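Local coordinates for protein Abbfa_003403 (Acinetobacter baumannii, PDB 4ZXH) that is a four-domain nonribosomal peptide synthetase that probably activates an amino acid, condenses it with a carrier-bound acyl or peptidyl partner and releases the product through its thioesterase domain, at residues R8-E12 / I86-V90; A148-S154 / A293-V298; R235-S241 / Y411-L415; D976-L982 / L1040-R1045. Residue numbers count along the deposited sequence, not the author numbering.

Interaction 1 (R8-E12 / I86-V90); sequences RLEPE and IWDRV
Residues 8-12 run as an extended loop, with psi between 105° and 158°, alongside 86-90, where a strand gives out after W87. The closest CA pairs are P11 with R89 (5.6 Å) and E12 with D88 (5.9 Å). Two hydrogen bonds join the segments: D88 N donates to E12 O over 3.0 Å, nearly straight, and E12 N donates to the side-chain atom D88 OD1, also over 3.0 Å. D88 has helical backbone angles (-64°/-27°), so the chain turns off the strand here; its short side chain, in the p rotamer and pointing toward the loop, supplies the acceptor that a regular sheet would take from the backbone. Charge adds to this within 86-90: R89 NH1 stands 3.0 Å from D88 OD2, well off the guanidinium plane, so the attraction is purely electrostatic. One apolar side-chain pair forms, P11 CB to W87 CE3 at 3.9 Å. Other van der Waals touches bring P11 CB to 3.2 Å from R89 O and lay L9 CD1 over one face of the R89 guanidinium, 3.2 Å from NH1. The W87 indole is held through NE1 by S74. I86 pairs through its backbone with L14 and S15, so the contact continues, at the solvent-exposed edge of the condensation domain, the antiparallel pairing of strands 13-18 and 81-87 just past its regular end.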
loop_
_atom_site.group_PDB
_atom_site.type_symbol
_atom_site.label_atom_id
_atom_site.label_comp_id
_atom_site.label_asym_id
_atom_site.label_seq_id
_atom_site.Cartn_x
_atom_site.Cartn_y
_atom_site.Cartn_z
ATOM N N ARG A 8 -19.288 -8.584 -42.990
ATOM C CA ARG A 8 -18.018 -9.027 -42.441
ATOM C C ARG A 8 -17.443 -10.129 -43.323
ATOM O O ARG A 8 -17.929 -11.267 -43.314
ATOM C CB ARG A 8 -18.213 -9.532 -41.006
ATOM C CG ARG A 8 -16.969 -9.574 -40.125
ATOM C CD ARG A 8 -17.395 -9.506 -38.661
ATOM N NE ARG A 8 -18.816 -9.838 -38.510
ATOM C CZ ARG A 8 -19.623 -9.335 -37.576
ATOM N NH1 ARG A 8 -19.169 -8.461 -36.686
ATOM N NH2 ARG A 8 -20.894 -9.702 -37.536
ATOM N N LEU A 9 -16.429 -9.792 -44.111
ATOM C CA LEU A 9 -15.649 -10.835 -44.769
ATOM C C LEU A 9 -14.275 -10.839 -44.091
ATOM O O LEU A 9 -13.822 -9.797 -43.607
ATOM C CB LEU A 9 -15.577 -10.613 -46.285
ATOM C CG LEU A 9 -15.087 -9.292 -46.876
ATOM C CD1 LEU A 9 -13.601 -9.376 -47.045
ATOM C CD2 LEU A 9 -15.758 -8.966 -48.198
ATOM N N GLU A 10 -13.619 -12.000 -44.055
ATOM C CA GLU A 10 -12.622 -12.279 -43.016
ATOM C C GLU A 10 -11.184 -11.832 -43.352
ATOM O O GLU A 10 -10.641 -12.181 -44.396
ATOM C CB GLU A 10 -12.655 -13.775 -42.658
ATOM C CG GLU A 10 -12.563 -14.024 -41.146
ATOM C CD GLU A 10 -13.897 -13.849 -40.412
ATOM O OE1 GLU A 10 -14.916 -13.509 -41.059
ATOM O OE2 GLU A 10 -13.917 -14.037 -39.174
ATOM N N PRO A 11 -10.579 -11.035 -42.449
ATOM C CA PRO A 11 -9.336 -10.278 -42.662
ATOM C C PRO A 11 -8.044 -11.092 -42.631
ATOM O O PRO A 11 -7.986 -12.132 -41.978
ATOM C CB PRO A 11 -9.349 -9.280 -41.503
ATOM C CG PRO A 11 -10.160 -9.946 -40.450
ATOM C CD PRO A 11 -11.195 -10.726 -41.144
ATOM N N GLU A 12 -7.034 -10.602 -43.351
ATOM C CA GLU A 12 -5.682 -11.143 -43.319
ATOM C C GLU A 12 -4.707 -10.059 -42.838
ATOM O O GLU A 12 -4.988 -8.871 -42.934
ATOM C CB GLU A 12 -5.262 -11.659 -44.703
ATOM C CG GLU A 12 -6.049 -12.870 -45.258
ATOM C CD GLU A 12 -5.958 -14.137 -44.391
ATOM O OE1 GLU A 12 -4.867 -14.433 -43.851
ATOM O OE2 GLU A 12 -6.979 -14.852 -44.266
ATOM N N ILE A 86 -0.866 -4.369 -39.201
ATOM C CA ILE A 86 -1.808 -3.704 -40.098
ATOM C C ILE A 86 -2.660 -4.740 -40.830
ATOM O O ILE A 86 -2.172 -5.452 -41.699
ATOM C CB ILE A 86 -1.099 -2.810 -41.133
ATOM C CG1 ILE A 86 -0.416 -1.616 -40.455
ATOM C CG2 ILE A 86 -2.109 -2.287 -42.130
ATOM C CD1 ILE A 86 0.566 -0.889 -41.347
ATOM N N TRP A 87 -3.931 -4.836 -40.454
ATOM C CA TRP A 87 -4.874 -5.731 -41.115
ATOM C C TRP A 87 -5.347 -5.137 -42.436
ATOM O O TRP A 87 -5.509 -3.930 -42.538
ATOM C CB TRP A 87 -6.073 -5.996 -40.209
ATOM C CG TRP A 87 -5.716 -6.706 -38.962
ATOM C CD1 TRP A 87 -5.317 -6.148 -37.784
ATOM C CD2 TRP A 87 -5.711 -8.121 -38.759
ATOM N NE1 TRP A 87 -5.068 -7.134 -36.854
ATOM C CE2 TRP A 87 -5.299 -8.353 -37.433
ATOM C CE3 TRP A 87 -6.019 -9.216 -39.569
ATOM C CZ2 TRP A 87 -5.192 -9.631 -36.899
ATOM C CZ3 TRP A 87 -5.904 -10.486 -39.038
ATOM C CH2 TRP A 87 -5.494 -10.683 -37.714
ATOM N N ASP A 88 -5.581 -5.969 -43.443
ATOM C CA ASP A 88 -6.059 -5.456 -44.727
ATOM C C ASP A 88 -7.438 -4.816 -44.575
ATOM O O ASP A 88 -7.812 -3.925 -45.341
ATOM C CB ASP A 88 -6.109 -6.567 -45.783
ATOM C CG ASP A 88 -7.126 -7.650 -45.456
ATOM O OD1 ASP A 88 -7.511 -7.796 -44.271
ATOM O OD2 ASP A 88 -7.533 -8.374 -46.393
ATOM N N ARG A 89 -8.191 -5.275 -43.580
ATOM C CA ARG A 89 -9.518 -4.731 -43.317
ATOM C C ARG A 89 -10.006 -5.084 -41.920
ATOM O O ARG A 89 -9.642 -6.109 -41.364
ATOM C CB ARG A 89 -10.512 -5.229 -44.358
ATOM C CG ARG A 89 -10.833 -6.684 -44.213
ATOM C CD ARG A 89 -11.790 -7.130 -45.290
ATOM N NE ARG A 89 -11.248 -7.012 -46.648
ATOM C CZ ARG A 89 -10.608 -7.988 -47.298
ATOM N NH1 ARG A 89 -10.395 -9.163 -46.702
ATOM N NH2 ARG A 89 -10.162 -7.789 -48.542
ATOM N N VAL A 90 -10.828 -4.211 -41.358
ATOM C CA VAL A 90 -11.378 -4.391 -40.023
ATOM C C VAL A 90 -12.890 -4.167 -40.065
ATOM O O VAL A 90 -13.365 -3.252 -40.742
ATOM C CB VAL A 90 -10.743 -3.413 -39.026
ATOM C CG1 VAL A 90 -11.344 -3.603 -37.657
ATOM C CG2 VAL A 90 -9.262 -3.633 -38.954
#

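Interaction 2 (A148-S154 / A293-V298); sequences ALMDFWS and ALGQFV
D151, in the p rotamer (chi1 52°, chi2 23°), organises this buried meeting of a helix start with a loop. Its CB points toward 293-298, and the two carboxylate oxygens divide the work: OD1 caps the helix by accepting from S154 N (3.0 Å), while OD2 accepts from F297 N (3.2 Å). Aspartate suits the place because its short chain reaches both amides and also carries the charge that pairs with R285. The D151 amide in turn donates to G295 O (3.0 Å), and S154, chi1 -67°, brings OG within 2.8 Å of that same oxygen. The backbones come very close, with M150 CA 4.0 Å from Q296 CA and S154 CA 4.9 Å from L294 CA. G295 sits at 156°/-179°, where a CB would strike F297 CE2 and the preceding carbonyl. L294 (m, t) places CD2 3.9 Å from S154 CB; V298 (t) sets CG2 3.7 Å from D151 CB. Q296, chi1 160°, folds back so that NE2 donates to V298 O (2.9 Å), and a second bond joins NE2 to E22 O. D151 ends a sequence that fits the HHxxxD motif of condensation domains, G295 to V298 begin one of GxFVN type, and the side chain of V298 is about 7 Å from the bound phosphopantetheine. Around the contact, helix 21-32 packs on A148 and Q296, strand 73-78 touches L149, and helix 152-165 leads away from the junction.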
loop_
_atom_site.group_PDB
_atom_site.type_symbol
_atom_site.label_atom_id
_atom_site.label_comp_id
_atom_site.label_asym_id
_atom_site.label_seq_id
_atom_site.Cartn_x
_atom_site.Cartn_y
_atom_site.Cartn_z
ATOM N N ALA A 148 -3.196 4.331 -26.808
ATOM C CA ALA A 148 -2.113 3.496 -27.339
ATOM C C ALA A 148 -2.037 3.570 -28.863
ATOM O O ALA A 148 -0.968 3.338 -29.444
ATOM C CB ALA A 148 -2.267 2.036 -26.897
ATOM N N LEU A 149 -3.153 3.909 -29.515
ATOM C CA LEU A 149 -3.180 3.944 -30.974
ATOM C C LEU A 149 -2.746 5.307 -31.494
ATOM O O LEU A 149 -1.935 5.391 -32.416
ATOM C CB LEU A 149 -4.568 3.597 -31.507
ATOM C CG LEU A 149 -4.631 3.409 -33.032
ATOM C CD1 LEU A 149 -3.881 2.133 -33.507
ATOM C CD2 LEU A 149 -6.072 3.436 -33.569
ATOM N N MET A 150 -3.285 6.382 -30.926
ATOM C CA MET A 150 -2.886 7.709 -31.391
ATOM C C MET A 150 -3.124 8.751 -30.316
ATOM O O MET A 150 -3.837 8.512 -29.351
ATOM C CB MET A 150 -3.606 8.097 -32.706
ATOM C CG MET A 150 -5.155 8.136 -32.703
ATOM S SD MET A 150 -5.913 8.640 -34.315
ATOM C CE MET A 150 -5.739 7.142 -35.254
ATOM N N ASP A 151 -2.487 9.901 -30.471
ATOM C CA ASP A 151 -2.646 10.980 -29.521
ATOM C C ASP A 151 -3.705 11.987 -29.997
ATOM O O ASP A 151 -4.320 11.815 -31.042
ATOM C CB ASP A 151 -1.297 11.667 -29.294
ATOM C CG ASP A 151 -0.646 12.085 -30.580
ATOM O OD1 ASP A 151 -1.382 12.259 -31.573
ATOM O OD2 ASP A 151 0.597 12.248 -30.602
ATOM N N PHE A 152 -3.895 13.037 -29.214
ATOM C CA PHE A 152 -4.864 14.075 -29.501
ATOM C C PHE A 152 -4.498 14.881 -30.751
ATOM O O PHE A 152 -5.378 15.170 -31.572
ATOM C CB PHE A 152 -4.994 14.998 -28.295
ATOM C CG PHE A 152 -6.218 15.857 -28.318
ATOM C CD1 PHE A 152 -7.482 15.293 -28.177
ATOM C CD2 PHE A 152 -6.107 17.239 -28.465
ATOM C CE1 PHE A 152 -8.622 16.093 -28.201
ATOM C CE2 PHE A 152 -7.235 18.043 -28.483
ATOM C CZ PHE A 152 -8.494 17.468 -28.355
ATOM N N TRP A 153 -3.219 15.237 -30.906
ATOM C CA TRP A 153 -2.788 15.922 -32.129
ATOM C C TRP A 153 -3.320 15.126 -33.337
ATOM O O TRP A 153 -3.805 15.711 -34.303
ATOM C CB TRP A 153 -1.255 16.081 -32.173
ATOM C CG TRP A 153 -0.679 16.890 -33.329
ATOM C CD1 TRP A 153 -0.139 16.395 -34.477
ATOM C CD2 TRP A 153 -0.560 18.316 -33.423
ATOM N NE1 TRP A 153 0.305 17.405 -35.280
ATOM C CE2 TRP A 153 0.053 18.600 -34.664
ATOM C CE3 TRP A 153 -0.936 19.384 -32.597
ATOM C CZ2 TRP A 153 0.300 19.914 -35.099
ATOM C CZ3 TRP A 153 -0.688 20.695 -33.034
ATOM C CH2 TRP A 153 -0.078 20.942 -34.270
ATOM N N SER A 154 -3.279 13.795 -33.251
ATOM C CA SER A 154 -3.768 12.929 -34.328
ATOM C C SER A 154 -5.266 13.063 -34.519
ATOM O O SER A 154 -5.756 13.074 -35.663
ATOM C CB SER A 154 -3.417 11.464 -34.062
ATOM O OG SER A 154 -2.012 11.263 -34.132
ATOM N N ALA A 293 1.387 13.389 -39.410
ATOM C CA ALA A 293 1.305 11.945 -39.205
ATOM C C ALA A 293 0.339 11.543 -38.099
ATOM O O ALA A 293 0.348 12.100 -36.999
ATOM C CB ALA A 293 2.689 11.375 -38.902
ATOM N N LEU A 294 -0.494 10.556 -38.388
ATOM C CA LEU A 294 -1.278 9.949 -37.330
ATOM C C LEU A 294 -0.382 9.029 -36.493
ATOM O O LEU A 294 0.502 8.368 -37.026
ATOM C CB LEU A 294 -2.433 9.163 -37.912
ATOM C CG LEU A 294 -3.440 9.924 -38.736
ATOM C CD1 LEU A 294 -4.344 8.920 -39.385
ATOM C CD2 LEU A 294 -4.219 10.833 -37.838
ATOM N N GLY A 295 -0.602 8.999 -35.188
ATOM C CA GLY A 295 0.135 8.096 -34.330
ATOM C C GLY A 295 0.200 8.557 -32.891
ATOM O O GLY A 295 -0.352 9.596 -32.537
ATOM N N GLN A 296 0.880 7.777 -32.057
ATOM C CA GLN A 296 1.031 8.109 -30.649
ATOM C C GLN A 296 2.479 8.535 -30.386
ATOM O O GLN A 296 3.392 7.708 -30.297
ATOM C CB GLN A 296 0.572 6.917 -29.792
ATOM C CG GLN A 296 1.017 6.789 -28.332
ATOM C CD GLN A 296 1.225 8.089 -27.596
ATOM O OE1 GLN A 296 0.597 9.106 -27.886
ATOM N NE2 GLN A 296 2.089 8.044 -26.589
ATOM N N PHE A 297 2.667 9.853 -30.298
ATOM C CA PHE A 297 3.989 10.478 -30.293
ATOM C C PHE A 297 4.241 11.216 -28.982
ATOM O O PHE A 297 5.337 11.714 -28.733
ATOM C CB PHE A 297 4.132 11.457 -31.463
ATOM C CG PHE A 297 4.098 10.805 -32.812
ATOM C CD1 PHE A 297 5.230 10.184 -33.326
ATOM C CD2 PHE A 297 2.944 10.824 -33.577
ATOM C CE1 PHE A 297 5.210 9.581 -34.581
ATOM C CE2 PHE A 297 2.910 10.223 -34.831
ATOM C CZ PHE A 297 4.044 9.601 -35.334
ATOM N N VAL A 298 3.210 11.281 -28.151
ATOM C CA VAL A 298 3.262 11.989 -26.884
ATOM C C VAL A 298 4.152 11.277 -25.867
ATOM O O VAL A 298 3.977 10.094 -25.627
ATOM C CB VAL A 298 1.845 12.126 -26.313
ATOM C CG1 VAL A 298 1.865 12.361 -24.826
ATOM C CG2 VAL A 298 1.115 13.229 -27.028
#

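Interaction 3 (R235-S241 / Y411-L415); sequences RVSESVS and YQGEL
At Y411 the chain enters a type I' turn that ends at E414, closed by reciprocal backbone bonds, Y411 N to E414 O (2.9 Å) and E414 N to Y411 O (3.1 Å). The Y411 ring turns its edge to R235, with CD2 4.1 Å from NH1. Q412 adopts left-handed angles (55°/35°). G413 follows at 103°/-24°, where a CB would be pressed against the carbonyl O of Q412 and would also lie 2.4 Å from E238 OE2, so glycine suits the place; its bare CA is 3.8 Å from E238 OE2. The carbonyl O of G413 meets S241 CB at 3.4 Å. E414, chi1 -61° and chi2 178°, packs CB 3.0 Å from V236 O and sets OE1 3.4 Å from R235 CD, with the opposite charges near but beyond salt-bridge range. L415 completes the joint: its O accepts from V236 N (2.9 Å), its N donates to S241 OG (2.9 Å), and its CB packs on V236 CB at 4.0 Å. Serine is apt at 241, small and with a hydroxyl that serves as acceptor, on a helix that S237 N-caps by accepting from V240 N (3.2 Å). The hairpin of strands 403-411 and 414-422 thus meets the junction of edge strand 229-235 and helix 238-249, with helix 428-447 packed against V236 and V240.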
loop_
_atom_site.group_PDB
_atom_site.type_symbol
_atom_site.label_atom_id
_atom_site.label_comp_id
_atom_site.label_asym_id
_atom_site.label_seq_id
_atom_site.Cartn_x
_atom_site.Cartn_y
_atom_site.Cartn_z
ATOM N N ARG A 235 -13.275 27.764 -14.130
ATOM C CA ARG A 235 -12.797 28.872 -14.967
ATOM C C ARG A 235 -12.077 29.937 -14.156
ATOM O O ARG A 235 -12.503 30.296 -13.055
ATOM C CB ARG A 235 -13.947 29.518 -15.735
ATOM C CG ARG A 235 -14.707 28.555 -16.599
ATOM C CD ARG A 235 -15.883 29.193 -17.257
ATOM N NE ARG A 235 -16.924 28.201 -17.462
ATOM C CZ ARG A 235 -17.985 28.378 -18.236
ATOM N NH1 ARG A 235 -18.141 29.515 -18.910
ATOM N NH2 ARG A 235 -18.873 27.396 -18.349
ATOM N N VAL A 236 -10.985 30.440 -14.713
ATOM C CA VAL A 236 -10.260 31.543 -14.101
ATOM C C VAL A 236 -10.878 32.897 -14.498
ATOM O O VAL A 236 -11.122 33.152 -15.679
ATOM C CB VAL A 236 -8.784 31.507 -14.500
ATOM C CG1 VAL A 236 -8.041 32.644 -13.841
ATOM C CG2 VAL A 236 -8.173 30.170 -14.114
ATOM N N SER A 237 -11.136 33.758 -13.515
ATOM C CA SER A 237 -11.770 35.053 -13.774
ATOM C C SER A 237 -11.000 35.840 -14.828
ATOM O O SER A 237 -9.782 35.680 -14.969
ATOM C CB SER A 237 -11.877 35.880 -12.491
ATOM O OG SER A 237 -10.670 36.581 -12.238
ATOM N N GLU A 238 -11.713 36.680 -15.572
ATOM C CA GLU A 238 -11.105 37.382 -16.687
ATOM C C GLU A 238 -9.999 38.297 -16.177
ATOM O O GLU A 238 -8.952 38.419 -16.815
ATOM C CB GLU A 238 -12.155 38.172 -17.467
ATOM C CG GLU A 238 -11.570 39.064 -18.556
ATOM C CD GLU A 238 -12.625 39.872 -19.293
ATOM O OE1 GLU A 238 -13.162 40.829 -18.693
ATOM O OE2 GLU A 238 -12.916 39.549 -20.469
ATOM N N SER A 239 -10.244 38.925 -15.025
ATOM C CA SER A 239 -9.238 39.709 -14.304
ATOM C C SER A 239 -7.921 38.952 -14.202
ATOM O O SER A 239 -6.916 39.331 -14.804
ATOM C CB SER A 239 -9.732 40.040 -12.892
ATOM O OG SER A 239 -11.123 40.307 -12.899
ATOM N N VAL A 240 -7.950 37.865 -13.442
ATOM C CA VAL A 240 -6.763 37.070 -13.182
ATOM C C VAL A 240 -6.190 36.459 -14.469
ATOM O O VAL A 240 -4.972 36.417 -14.647
ATOM C CB VAL A 240 -7.072 35.948 -12.156
ATOM C CG1 VAL A 240 -5.828 35.104 -11.875
ATOM C CG2 VAL A 240 -7.646 36.546 -10.864
ATOM N N SER A 241 -7.061 35.993 -15.363
ATOM C CA SER A 241 -6.616 35.427 -16.640
ATOM C C SER A 241 -5.731 36.405 -17.417
ATOM O O SER A 241 -4.695 36.026 -17.970
ATOM C CB SER A 241 -7.816 35.025 -17.500
ATOM O OG SER A 241 -8.316 33.746 -17.152
ATOM N N TYR A 411 -12.343 30.977 -22.955
ATOM C CA TYR A 411 -13.702 31.293 -23.397
ATOM C C TYR A 411 -14.224 32.568 -22.743
ATOM O O TYR A 411 -14.326 32.656 -21.510
ATOM C CB TYR A 411 -14.661 30.126 -23.119
ATOM C CG TYR A 411 -16.075 30.351 -23.625
ATOM C CD1 TYR A 411 -16.350 30.426 -24.986
ATOM C CD2 TYR A 411 -17.136 30.472 -22.742
ATOM C CE1 TYR A 411 -17.651 30.634 -25.453
ATOM C CE2 TYR A 411 -18.433 30.677 -23.191
ATOM C CZ TYR A 411 -18.691 30.760 -24.544
ATOM O OH TYR A 411 -19.993 30.971 -24.977
ATOM N N GLN A 412 -14.549 33.546 -23.591
ATOM C CA GLN A 412 -15.067 34.834 -23.155
ATOM C C GLN A 412 -14.139 35.527 -22.139
ATOM O O GLN A 412 -14.596 36.237 -21.223
ATOM C CB GLN A 412 -16.478 34.666 -22.591
ATOM C CG GLN A 412 -17.524 34.430 -23.687
ATOM C CD GLN A 412 -18.969 34.456 -23.179
ATOM O OE1 GLN A 412 -19.237 34.339 -21.974
ATOM N NE2 GLN A 412 -19.908 34.611 -24.108
ATOM N N GLY A 413 -12.835 35.340 -22.336
ATOM C CA GLY A 413 -11.833 36.015 -21.534
ATOM C C GLY A 413 -11.205 35.137 -20.469
ATOM O O GLY A 413 -10.072 35.383 -20.054
ATOM N N GLU A 414 -11.940 34.101 -20.060
ATOM C CA GLU A 414 -11.589 33.250 -18.927
ATOM C C GLU A 414 -10.851 31.983 -19.348
ATOM O O GLU A 414 -11.302 31.256 -20.238
ATOM C CB GLU A 414 -12.858 32.861 -18.153
ATOM C CG GLU A 414 -13.637 34.034 -17.573
ATOM C CD GLU A 414 -14.930 33.642 -16.839
ATOM O OE1 GLU A 414 -15.459 32.517 -17.041
ATOM O OE2 GLU A 414 -15.436 34.498 -16.075
ATOM N N LEU A 415 -9.724 31.709 -18.699
ATOM C CA LEU A 415 -9.019 30.449 -18.914
ATOM C C LEU A 415 -9.901 29.290 -18.459
ATOM O O LEU A 415 -10.568 29.371 -17.416
ATOM C CB LEU A 415 -7.686 30.439 -18.164
ATOM C CG LEU A 415 -6.529 31.271 -18.717
ATOM C CD1 LEU A 415 -5.420 31.391 -17.715
ATOM C CD2 LEU A 415 -5.996 30.655 -19.987
#

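Interaction 4 (D976-L982 / L1040-R1045); sequences DPIEIEL and LGEIIR
The helical segments 977-982 and 1040-1045 meet at 129° between their N-to-C directions, their axes 9.6 Å apart at closest approach. The hollow is at G1041: the bare CA admits I978 CG2 at 3.8 Å and L982 CD1 at 3.7 Å, two branched residues one turn apart. I1044 is the answering bump, its CG2 3.9 Å from I978 CD1 and its CD1 4.2 Å from L982 CD2, while L1040 CD2 meets L982 CD2 at 4.0 Å. The nearest CA pair is E979 with G1041, 6.0 Å. Beside this apolar fit, R1045 extends (chi1 -171°, chi2 170°) along I978, whose CD1 lies 4.0 Å from its CB, to reach D976: NH2 bonds OD2 at 2.8 Å. D976 OD1 also N-caps by accepting from E979 N (3.0 Å). E979 OE2, 3.5 Å from R1045 NH2, adds a second salt bridge, and another to R975; water 1 joins OE2 to R1045 NH1 (2.7 Å each). R1045 also pairs with D1230. Such packing of first and last helices is typical of the four-helix peptidyl carrier domain, here docked beside the thioesterase.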
loop_
_atom_site.group_PDB
_atom_site.type_symbol
_atom_site.label_atom_id
_atom_site.label_comp_id
_atom_site.label_asym_id
_atom_site.label_seq_id
_atom_site.Cartn_x
_atom_site.Cartn_y
_atom_site.Cartn_z
ATOM N N ASP A 976 11.519 -27.452 -6.136
ATOM C CA ASP A 976 10.758 -28.437 -6.890
ATOM C C ASP A 976 10.806 -28.073 -8.380
ATOM O O ASP A 976 11.419 -27.061 -8.737
ATOM C CB ASP A 976 9.323 -28.532 -6.329
ATOM C CG ASP A 976 8.510 -27.263 -6.531
ATOM O OD1 ASP A 976 9.048 -26.269 -7.056
ATOM O OD2 ASP A 976 7.314 -27.261 -6.150
ATOM N N PRO A 977 10.199 -28.897 -9.263
ATOM C CA PRO A 977 10.248 -28.542 -10.692
ATOM C C PRO A 977 9.699 -27.139 -11.064
ATOM O O PRO A 977 10.203 -26.512 -11.991
ATOM C CB PRO A 977 9.397 -29.642 -11.339
ATOM C CG PRO A 977 9.651 -30.851 -10.474
ATOM C CD PRO A 977 9.757 -30.295 -9.065
ATOM N N ILE A 978 8.676 -26.657 -10.374
ATOM C CA ILE A 978 8.136 -25.346 -10.694
ATOM C C ILE A 978 9.148 -24.249 -10.368
ATOM O O ILE A 978 9.384 -23.341 -11.162
ATOM C CB ILE A 978 6.828 -25.078 -9.932
ATOM C CG1 ILE A 978 5.648 -25.817 -10.587
ATOM C CG2 ILE A 978 6.563 -23.590 -9.832
ATOM C CD1 ILE A 978 4.342 -25.651 -9.837
ATOM N N GLU A 979 9.776 -24.330 -9.208
ATOM C CA GLU A 979 10.729 -23.288 -8.872
ATOM C C GLU A 979 11.997 -23.411 -9.742
ATOM O O GLU A 979 12.613 -22.396 -10.068
ATOM C CB GLU A 979 11.062 -23.323 -7.378
ATOM C CG GLU A 979 9.843 -23.088 -6.487
ATOM C CD GLU A 979 10.162 -23.178 -5.012
ATOM O OE1 GLU A 979 11.281 -23.614 -4.657
ATOM O OE2 GLU A 979 9.286 -22.815 -4.202
ATOM N N ILE A 980 12.369 -24.629 -10.149
ATOM C CA ILE A 980 13.495 -24.791 -11.074
ATOM C C ILE A 980 13.233 -24.082 -12.412
ATOM O O ILE A 980 14.091 -23.345 -12.901
ATOM C CB ILE A 980 13.823 -26.278 -11.319
ATOM C CG1 ILE A 980 14.392 -26.881 -10.032
ATOM C CG2 ILE A 980 14.823 -26.426 -12.441
ATOM C CD1 ILE A 980 14.703 -28.369 -10.115
ATOM N N GLU A 981 12.037 -24.258 -12.974
ATOM C CA GLU A 981 11.685 -23.611 -14.234
ATOM C C GLU A 981 11.613 -22.076 -14.124
ATOM O O GLU A 981 12.028 -21.363 -15.035
ATOM C CB GLU A 981 10.354 -24.149 -14.757
ATOM C CG GLU A 981 9.910 -23.501 -16.056
ATOM C CD GLU A 981 10.169 -24.357 -17.291
ATOM O OE1 GLU A 981 9.994 -25.596 -17.212
ATOM O OE2 GLU A 981 10.553 -23.780 -18.340
ATOM N N LEU A 982 11.092 -21.557 -13.019
ATOM C CA LEU A 982 11.036 -20.106 -12.850
ATOM C C LEU A 982 12.430 -19.513 -12.636
ATOM O O LEU A 982 12.731 -18.446 -13.158
ATOM C CB LEU A 982 10.123 -19.725 -11.685
ATOM C CG LEU A 982 8.650 -20.110 -11.869
ATOM C CD1 LEU A 982 7.841 -19.916 -10.566
ATOM C CD2 LEU A 982 8.051 -19.324 -13.040
ATOM N N LEU A 1040 5.427 -16.576 -6.889
ATOM C CA LEU A 1040 4.787 -16.877 -8.163
ATOM C C LEU A 1040 4.595 -18.375 -8.271
ATOM O O LEU A 1040 3.598 -18.845 -8.798
ATOM C CB LEU A 1040 5.632 -16.341 -9.322
ATOM C CG LEU A 1040 5.190 -16.541 -10.773
ATOM C CD1 LEU A 1040 3.866 -15.856 -11.083
ATOM C CD2 LEU A 1040 6.293 -15.999 -11.659
ATOM N N GLY A 1041 5.563 -19.117 -7.741
ATOM C CA GLY A 1041 5.529 -20.566 -7.737
ATOM C C GLY A 1041 4.363 -21.098 -6.927
ATOM O O GLY A 1041 3.759 -22.086 -7.328
ATOM N N GLU A 1042 4.033 -20.457 -5.801
ATOM C CA GLU A 1042 2.871 -20.884 -5.011
ATOM C C GLU A 1042 1.583 -20.701 -5.822
ATOM O O GLU A 1042 0.696 -21.560 -5.798
ATOM C CB GLU A 1042 2.782 -20.121 -3.678
ATOM C CG GLU A 1042 3.960 -20.378 -2.746
ATOM C CD GLU A 1042 3.969 -19.510 -1.488
ATOM O OE1 GLU A 1042 3.085 -18.643 -1.327
ATOM O OE2 GLU A 1042 4.880 -19.705 -0.651
ATOM N N ILE A 1043 1.499 -19.587 -6.550
ATOM C CA ILE A 1043 0.353 -19.285 -7.399
ATOM C C ILE A 1043 0.165 -20.321 -8.502
ATOM O O ILE A 1043 -0.937 -20.805 -8.739
ATOM C CB ILE A 1043 0.512 -17.896 -8.038
ATOM C CG1 ILE A 1043 0.275 -16.819 -6.986
ATOM C CG2 ILE A 1043 -0.436 -17.719 -9.220
ATOM C CD1 ILE A 1043 -0.991 -17.042 -6.205
ATOM N N ILE A 1044 1.253 -20.650 -9.182
ATOM C CA ILE A 1044 1.214 -21.630 -10.248
ATOM C C ILE A 1044 0.916 -23.030 -9.700
ATOM O O ILE A 1044 0.202 -23.819 -10.323
ATOM C CB ILE A 1044 2.535 -21.631 -10.998
ATOM C CG1 ILE A 1044 2.682 -20.329 -11.770
ATOM C CG2 ILE A 1044 2.625 -22.796 -11.939
ATOM C CD1 ILE A 1044 4.021 -20.199 -12.468
ATOM N N ARG A 1045 1.450 -23.310 -8.515
ATOM C CA ARG A 1045 1.302 -24.608 -7.852
ATOM C C ARG A 1045 -0.154 -24.916 -7.507
ATOM O O ARG A 1045 -0.560 -26.092 -7.487
ATOM C CB ARG A 1045 2.160 -24.639 -6.590
ATOM C CG ARG A 1045 2.273 -25.984 -5.934
ATOM C CD ARG A 1045 3.329 -25.976 -4.831
ATOM N NE ARG A 1045 4.673 -25.758 -5.365
ATOM C CZ ARG A 1045 5.404 -24.671 -5.134
ATOM N NH1 ARG A 1045 4.939 -23.693 -4.363
ATOM N NH2 ARG A 1045 6.610 -24.562 -5.664
HETATM O O HOH W 1 6.844 -21.717 -4.439
#

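In the fold
From the N terminus, interaction 1 closes first: 73 residues loop out before 86-90 returns to the leading segment, at the rim of the condensation domain. Interactions 2 and 3 then cross, because 235-241 falls between the two halves of interaction 2 and 293-298 between those of interaction 3. This interlaced threading stitches the start of helix 152-165 to a distant loop, and strand 229-235 to the later hairpin, within one condensation domain; their centres lie 30 Å apart. Interaction 4 stands apart, beyond the adenylation region, and closes the carrier bundle across 57 residues. It lies on the opposite side of the chain's centre from interaction 3, centres 60 Å apart.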